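PDB 4FS7: uncharacterized protein from Bacteroides ovatus, which is of unknown function but is probably an extracellular leucine-rich repeat protein that binds other proteins. Local coordinates for residues V323-I334 against L345-K356. Numbering follows the deposited sequence.
Sequences VSIDLPYLVEEI and LSNINFPLSLRK
Asn349 turns its amide onto the backbone of Leu327 and grips it twice. Asn349 OD1 takes the N-H of Leu327 N on an in-plane lone pair at 2.8 Å, and Asn349 ND2 donates an N-H to Leu327 O at 2.9 Å. CG sits between the backbone N and the carbonyl carbon (chi1 61°), which swings the amide across to the other segment. With an alanine here, Leu327 N and Leu327 O would probably both lose their amide partner. Earlier in the segments, Asn347 ND2 reaches Ser324 OG at 2.9 Å, with the hydroxyl close to the amide plane. Ile325 and Ile348 run side by side, CG2 of Ile325 lying 3.6 Å from CD1 of Ile348; Ile325 also rests on Val302 and Leu304. At the turns, Ser353 OG lies 2.7 Å from Val331 O and 3.1 Å from Tyr329 O, and its one proton may serve either. A water also bridges Tyr329 O and Ser353 N. Arg355 NH2 forms salt bridges to Glu332 OE1 and Glu333 OE2, both 2.8 Å. Glu332 OE1 lies in the guanidinium plane, while Glu333 OE2, in the conformer given, comes in 24° out of it. Phe310 packs against all three side chains. Parallel pairing of successive repeats, short and weak at 324-325 but more regular where 333-334 meets Lys356, is typical of the leucine-rich repeat solenoid, here of the BspA type.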
loop_
_atom_site.group_PDB
_atom_site.type_symbol
_atom_site.label_atom_id
_atom_site.label_comp_id
_atom_site.label_asym_id
_atom_site.label_seq_id
_atom_site.Cartn_x
_atom_site.Cartn_y
_atom_site.Cartn_z
ATOM N N VAL A 323 14.627 25.108 -12.696
ATOM C CA VAL A 323 15.371 26.303 -13.107
ATOM C C VAL A 323 15.058 27.475 -12.206
ATOM O O VAL A 323 15.941 28.298 -11.877
ATOM C CB VAL A 323 15.017 26.645 -14.580
ATOM C CG1 VAL A 323 15.531 28.079 -14.918
ATOM C CG2 VAL A 323 15.646 25.645 -15.469
ATOM N N SER A 324 13.802 27.610 -11.815
ATOM C CA SER A 324 13.316 28.750 -11.006
ATOM C C SER A 324 12.491 28.257 -9.842
ATOM O O SER A 324 11.672 27.331 -10.004
ATOM C CB SER A 324 12.429 29.682 -11.844
ATOM O OG SER A 324 13.097 30.083 -13.031
ATOM N N ILE A 325 12.621 28.931 -8.714
ATOM C CA ILE A 325 11.678 28.773 -7.633
ATOM C C ILE A 325 11.530 30.096 -6.870
ATOM O O ILE A 325 12.522 30.787 -6.561
ATOM C CB ILE A 325 12.005 27.589 -6.727
ATOM C CG1 ILE A 325 10.837 27.243 -5.779
ATOM C CG2 ILE A 325 13.330 27.876 -5.951
ATOM C CD1 ILE A 325 11.070 25.965 -4.944
ATOM N N ASP A 326 10.273 30.469 -6.690
ATOM C CA ASP A 326 9.895 31.671 -5.946
ATOM C C ASP A 326 9.612 31.249 -4.534
ATOM O O ASP A 326 8.636 30.549 -4.259
ATOM C CB ASP A 326 8.702 32.326 -6.642
ATOM C CG ASP A 326 8.203 33.596 -5.962
ATOM O OD1 ASP A 326 8.977 34.253 -5.266
ATOM O OD2 ASP A 326 7.016 33.937 -6.180
ATOM N N LEU A 327 10.486 31.630 -3.623
ATOM C CA LEU A 327 10.299 31.357 -2.191
ATOM C C LEU A 327 9.349 32.413 -1.664
ATOM O O LEU A 327 9.568 33.611 -1.889
ATOM C CB LEU A 327 11.616 31.404 -1.439
ATOM C CG LEU A 327 12.630 30.312 -1.823
ATOM C CD1 LEU A 327 13.812 30.386 -0.840
ATOM C CD2 LEU A 327 12.004 28.930 -1.887
ATOM N N PRO A 328 8.295 31.997 -0.969
ATOM C CA PRO A 328 7.303 32.978 -0.570
ATOM C C PRO A 328 7.766 33.837 0.589
ATOM O O PRO A 328 8.771 33.559 1.287
ATOM C CB PRO A 328 6.079 32.121 -0.209
ATOM C CG PRO A 328 6.655 30.816 0.180
ATOM C CD PRO A 328 7.828 30.622 -0.749
ATOM N N TYR A 329 6.998 34.892 0.812
ATOM C CA TYR A 329 7.518 36.021 1.553
ATOM C C TYR A 329 7.746 35.861 3.036
ATOM O O TYR A 329 8.337 36.756 3.654
ATOM C CB TYR A 329 6.708 37.298 1.271
ATOM C CG TYR A 329 5.417 37.431 2.045
ATOM C CD1 TYR A 329 4.359 36.578 1.825
ATOM C CD2 TYR A 329 5.258 38.406 3.010
ATOM C CE1 TYR A 329 3.184 36.681 2.545
ATOM C CE2 TYR A 329 4.059 38.530 3.760
ATOM C CZ TYR A 329 3.006 37.678 3.497
ATOM O OH TYR A 329 1.826 37.772 4.212
ATOM N N LEU A 330 7.306 34.745 3.624
ATOM C CA LEU A 330 7.501 34.478 5.044
ATOM C C LEU A 330 8.396 33.240 5.313
ATOM O O LEU A 330 8.462 32.756 6.447
ATOM C CB LEU A 330 6.143 34.359 5.754
ATOM C CG LEU A 330 5.312 35.642 5.731
ATOM C CD1 LEU A 330 3.891 35.328 6.197
ATOM C CD2 LEU A 330 5.966 36.688 6.654
ATOM N N VAL A 331 9.071 32.734 4.298
ATOM C CA VAL A 331 9.996 31.597 4.527
ATOM C C VAL A 331 11.072 31.970 5.545
ATOM O O VAL A 331 11.731 33.005 5.412
ATOM C CB VAL A 331 10.562 31.083 3.220
ATOM C CG1 VAL A 331 11.638 29.967 3.510
ATOM C CG2 VAL A 331 9.510 30.456 2.329
ATOM N N GLU A 332 11.231 31.113 6.543
ATOM C CA GLU A 332 12.172 31.349 7.637
ATOM C C GLU A 332 13.466 30.546 7.546
ATOM O O GLU A 332 14.499 31.013 8.020
ATOM C CB GLU A 332 11.522 31.027 8.980
ATOM C CG GLU A 332 10.294 31.920 9.285
ATOM C CD GLU A 332 9.718 31.741 10.673
ATOM O OE1 GLU A 332 10.390 31.213 11.596
ATOM O OE2 GLU A 332 8.562 32.194 10.835
ATOM N N GLU A 333 13.409 29.333 7.037
ATOM C CA GLU A 333 14.556 28.416 7.041
ATOM C C GLU A 333 14.588 27.607 5.767
ATOM O O GLU A 333 13.528 27.131 5.312
ATOM C CB GLU A 333 14.492 27.432 8.227
ATOM C CG GLU A 333 14.316 28.116 9.593
ATOM C CD GLU A 333 14.261 27.171 10.795
ATOM O OE1 GLU A 333 14.642 25.985 10.687
ATOM O OE2 GLU A 333 13.827 27.628 11.877
ATOM N N ILE A 334 15.799 27.426 5.249
ATOM C CA ILE A 334 16.108 26.487 4.192
ATOM C C ILE A 334 17.056 25.457 4.793
ATOM O O ILE A 334 18.069 25.838 5.362
ATOM C CB ILE A 334 16.843 27.210 2.953
ATOM C CG1 ILE A 334 15.884 28.214 2.283
ATOM C CG2 ILE A 334 17.374 26.204 1.949
ATOM C CD1 ILE A 334 16.569 29.201 1.282
ATOM N N LEU A 345 19.303 25.041 -11.508
ATOM C CA LEU A 345 18.695 26.112 -10.732
ATOM C C LEU A 345 19.453 27.409 -11.022
ATOM O O LEU A 345 20.642 27.501 -10.768
ATOM C CB LEU A 345 18.716 25.795 -9.240
ATOM C CG LEU A 345 18.055 26.796 -8.324
ATOM C CD1 LEU A 345 16.571 26.943 -8.649
ATOM C CD2 LEU A 345 18.311 26.418 -6.892
ATOM N N SER A 346 18.719 28.425 -11.473
ATOM C CA SER A 346 19.289 29.711 -11.866
ATOM C C SER A 346 18.641 30.878 -11.150
ATOM O O SER A 346 19.295 31.883 -10.908
ATOM C CB SER A 346 19.118 29.905 -13.376
ATOM O OG SER A 346 19.582 31.186 -13.773
ATOM N N ASN A 347 17.363 30.781 -10.863
ATOM C CA ASN A 347 16.554 31.869 -10.324
ATOM C C ASN A 347 15.927 31.479 -9.010
ATOM O O ASN A 347 15.014 30.660 -8.999
ATOM C CB ASN A 347 15.451 32.255 -11.306
ATOM C CG ASN A 347 15.972 32.441 -12.679
ATOM O OD1 ASN A 347 16.832 33.309 -12.892
ATOM N ND2 ASN A 347 15.472 31.656 -13.640
ATOM N N ILE A 348 16.405 32.062 -7.924
ATOM C CA ILE A 348 15.854 31.860 -6.602
ATOM C C ILE A 348 16.045 33.144 -5.828
ATOM O O ILE A 348 17.113 33.751 -5.875
ATOM C CB ILE A 348 16.443 30.610 -5.905
ATOM C CG1 ILE A 348 15.731 30.387 -4.567
ATOM C CG2 ILE A 348 17.983 30.721 -5.761
ATOM C CD1 ILE A 348 16.071 29.013 -3.931
ATOM N N ASN A 349 14.995 33.535 -5.129
ATOM C CA ASN A 349 15.013 34.677 -4.242
ATOM C C ASN A 349 15.144 34.287 -2.786
ATOM O O ASN A 349 14.761 33.170 -2.400
ATOM C CB ASN A 349 13.720 35.485 -4.393
ATOM C CG ASN A 349 12.498 34.675 -4.032
ATOM O OD1 ASN A 349 12.274 33.592 -4.564
ATOM N ND2 ASN A 349 11.724 35.168 -3.100
ATOM N N PHE A 350 15.647 35.216 -1.984
ATOM C CA PHE A 350 15.871 35.010 -0.575
ATOM C C PHE A 350 15.124 36.065 0.211
ATOM O O PHE A 350 15.625 37.182 0.427
ATOM C CB PHE A 350 17.361 35.029 -0.313
ATOM C CG PHE A 350 18.035 33.879 -0.964
ATOM C CD1 PHE A 350 18.040 32.628 -0.361
ATOM C CD2 PHE A 350 18.589 33.974 -2.215
ATOM C CE1 PHE A 350 18.625 31.560 -1.008
ATOM C CE2 PHE A 350 19.190 32.878 -2.867
ATOM C CZ PHE A 350 19.194 31.654 -2.235
ATOM N N PRO A 351 13.922 35.732 0.660
ATOM C CA PRO A 351 13.151 36.745 1.346
ATOM C C PRO A 351 13.779 37.203 2.662
ATOM O O PRO A 351 14.490 36.454 3.278
ATOM C CB PRO A 351 11.814 36.048 1.579
ATOM C CG PRO A 351 11.718 35.060 0.475
ATOM C CD PRO A 351 13.103 34.581 0.260
ATOM N N LEU A 352 13.512 38.443 3.071
ATOM C CA LEU A 352 14.126 38.994 4.272
ATOM C C LEU A 352 13.642 38.336 5.565
ATOM O O LEU A 352 14.262 38.522 6.589
ATOM C CB LEU A 352 13.922 40.516 4.322
ATOM N N SER A 353 12.577 37.525 5.512
ATOM C CA SER A 353 12.174 36.669 6.642
ATOM C C SER A 353 13.155 35.521 6.911
ATOM O O SER A 353 13.108 34.902 7.965
ATOM C CB SER A 353 10.808 36.031 6.357
ATOM O OG SER A 353 10.746 35.482 5.055
ATOM N N LEU A 354 14.019 35.233 5.941
ATOM C CA LEU A 354 14.930 34.099 6.054
ATOM C C LEU A 354 15.912 34.315 7.170
ATOM O O LEU A 354 16.600 35.351 7.212
ATOM C CB LEU A 354 15.662 33.881 4.733
ATOM C CG LEU A 354 16.479 32.624 4.501
ATOM C CD1 LEU A 354 15.513 31.393 4.490
ATOM C CD2 LEU A 354 17.254 32.753 3.159
ATOM N N ARG A 355 16.009 33.327 8.043
ATOM C CA ARG A 355 16.883 33.362 9.201
ATOM C C ARG A 355 18.050 32.401 9.111
ATOM O O ARG A 355 19.066 32.611 9.761
ATOM C CB ARG A 355 16.079 33.020 10.471
ATOM C CG ARG A 355 14.934 33.959 10.787
ATOM C CD ARG A 355 14.352 33.631 12.169
ATOM N NE ARG A 355 13.460 32.454 12.181
ATOM C CZ ARG A 355 13.820 31.185 12.462
ATOM N NH1 ARG A 355 15.103 30.880 12.748
ATOM N NH2 ARG A 355 12.890 30.199 12.453
ATOM N N LYS A 356 17.898 31.334 8.357
ATOM C CA LYS A 356 18.883 30.228 8.372
ATOM C C LYS A 356 18.912 29.551 7.004
ATOM O O LYS A 356 17.871 29.290 6.433
ATOM C CB LYS A 356 18.504 29.181 9.475
ATOM C CG LYS A 356 19.617 28.151 9.756
ATOM C CD LYS A 356 19.217 27.028 10.701
ATOM C CE LYS A 356 18.938 27.465 12.106
ATOM N NZ LYS A 356 20.110 28.130 12.802
HETATM O O HOH W 1 10.265 38.540 3.886
#